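Local coordinates for outer membrane protein TP0453 (Treponema pallidum, PDB 3K8J) that alters membrane permeability at acidic pH and might take part in ligand transport at the outer membrane, at residues A[23-28]-A[160-165]. Residues are numbered along the deposited sequence; the frame is centred on the assembly and turned at random.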
# COMPACT_ATOMS: atom_id res chain seq x y z
N LEU A 23 26.62 1.96 9.00
CA LEU A 23 26.25 2.02 7.59
C LEU A 23 27.41 1.64 6.68
O LEU A 23 28.57 2.03 6.92
CB LEU A 23 25.77 3.42 7.22
CG LEU A 23 25.45 3.72 5.75
CD1 LEU A 23 24.18 2.98 5.27
CD2 LEU A 23 25.33 5.22 5.50
N TYR A 24 27.08 0.91 5.64
CA TYR A 24 27.99 0.65 4.55
C TYR A 24 27.25 1.06 3.30
O TYR A 24 26.16 0.57 3.05
CB TYR A 24 28.34 -0.83 4.47
CG TYR A 24 29.12 -1.15 3.22
CD1 TYR A 24 30.41 -0.66 3.05
CD2 TYR A 24 28.57 -1.93 2.20
CE1 TYR A 24 31.14 -0.93 1.93
CE2 TYR A 24 29.30 -2.20 1.03
CZ TYR A 24 30.59 -1.70 0.92
OH TYR A 24 31.36 -1.93 -0.19
N PHE A 25 27.85 1.98 2.54
CA PHE A 25 27.20 2.52 1.36
C PHE A 25 28.19 2.55 0.18
O PHE A 25 29.00 3.48 0.07
CB PHE A 25 26.65 3.93 1.64
CG PHE A 25 25.60 4.38 0.67
CD1 PHE A 25 25.92 4.67 -0.65
CD2 PHE A 25 24.28 4.54 1.08
CE1 PHE A 25 24.95 5.08 -1.56
CE2 PHE A 25 23.30 4.97 0.18
CZ PHE A 25 23.65 5.24 -1.15
N PRO A 26 28.13 1.54 -0.70
CA PRO A 26 29.00 1.55 -1.89
C PRO A 26 28.37 2.41 -2.98
O PRO A 26 27.14 2.36 -3.18
CB PRO A 26 29.02 0.09 -2.32
CG PRO A 26 27.68 -0.46 -1.84
CD PRO A 26 27.24 0.35 -0.67
N VAL A 27 29.19 3.18 -3.69
CA VAL A 27 28.66 4.11 -4.70
C VAL A 27 28.19 3.38 -5.98
O VAL A 27 27.11 3.67 -6.49
CB VAL A 27 29.66 5.25 -5.03
CG1 VAL A 27 29.14 6.10 -6.19
CG2 VAL A 27 29.91 6.12 -3.79
N ALA A 28 28.99 2.43 -6.47
CA ALA A 28 28.68 1.74 -7.73
C ALA A 28 27.35 0.98 -7.60
O ALA A 28 27.11 0.29 -6.62
CB ALA A 28 29.82 0.80 -8.13
N GLN A 160 27.38 -4.23 -4.17
CA GLN A 160 26.65 -2.99 -4.47
C GLN A 160 25.49 -2.78 -3.50
O GLN A 160 24.65 -1.91 -3.68
CB GLN A 160 26.23 -2.93 -5.94
CG GLN A 160 27.45 -3.05 -6.87
CD GLN A 160 27.17 -2.69 -8.31
OE1 GLN A 160 26.06 -2.87 -8.81
NE2 GLN A 160 28.20 -2.18 -8.99
N THR A 161 25.51 -3.57 -2.42
CA THR A 161 24.45 -3.58 -1.43
C THR A 161 24.73 -2.54 -0.33
O THR A 161 25.82 -2.51 0.23
CB THR A 161 24.36 -5.01 -0.83
OG1 THR A 161 23.99 -5.92 -1.87
CG2 THR A 161 23.35 -5.09 0.31
N VAL A 162 23.74 -1.70 -0.06
CA VAL A 162 23.73 -0.83 1.11
C VAL A 162 23.33 -1.63 2.35
O VAL A 162 22.34 -2.36 2.33
CB VAL A 162 22.73 0.34 0.90
CG1 VAL A 162 22.72 1.26 2.13
CG2 VAL A 162 23.09 1.13 -0.36
N ALA A 163 24.12 -1.51 3.41
CA ALA A 163 23.90 -2.29 4.62
C ALA A 163 23.77 -1.37 5.84
O ALA A 163 24.52 -0.38 5.98
CB ALA A 163 25.05 -3.29 4.83
N LEU A 164 22.80 -1.68 6.69
CA LEU A 164 22.56 -0.98 7.92
C LEU A 164 22.50 -1.94 9.08
O LEU A 164 21.84 -2.98 9.01
CB LEU A 164 21.23 -0.22 7.87
CG LEU A 164 21.26 1.13 7.18
CD1 LEU A 164 19.82 1.55 6.82
CD2 LEU A 164 21.91 2.15 8.11
N TYR A 165 23.18 -1.59 10.16
CA TYR A 165 23.06 -2.32 11.40
C TYR A 165 22.62 -1.34 12.46
O TYR A 165 23.33 -0.37 12.77
CB TYR A 165 24.39 -2.95 11.79
CG TYR A 165 24.32 -3.73 13.09
CD1 TYR A 165 23.34 -4.70 13.29
CD2 TYR A 165 25.26 -3.52 14.11
CE1 TYR A 165 23.27 -5.42 14.47
CE2 TYR A 165 25.19 -4.23 15.30
CZ TYR A 165 24.20 -5.18 15.47
OH TYR A 165 24.12 -5.91 16.64
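Tyr24 and Ala163 form an antiparallel hydrogen-bonded pair that joins strands 21-26 and 162-166 in the U-shaped beta-half-barrel. Tyr24 N donates to Ala163 O at 2.9 Å, and Ala163 N returns a bond of 2.9 Å to Tyr24 O. Both bonds are nearly straight, at 165° and 169°. Leu23 and Leu164 form the neighbouring non-hydrogen-bonded pair. The chi1 of Leu23, 175°, puts CG beside the carbonyl carbon, and the CD1 branch reaches across to Leu164 CD2 at 3.7 Å. The same methyl also touches Val162 CG1. Val162 sets CG2 over one face of the Phe25 ring, a CH-pi contact 4.0 Å from the ring centroid. On the face of Tyr24 and Ala163, the two CB atoms pack together. The extended Gln160 side chain packs alongside Ala28, with Gln160 CG 3.4 Å from Ala28 O.

Farther out, helix 31-37 touches Phe25, helix 147-153 touches Tyr24, and strands 54-62 and 189-196 continue the backbone pairing on the two outer sides. Asn30 ND2 hydrogen-bonds to Pro26 O, at the end of strand 21-26, and to Gln160 O in the loop. Thr161 OG1 hydrogen-bonds to Thr194 OG1. Thr161 O lies 3.3 Å from Pro26 CD and, near the plane of the Tyr24 ring, 3.4 Å from its edge atom CD2.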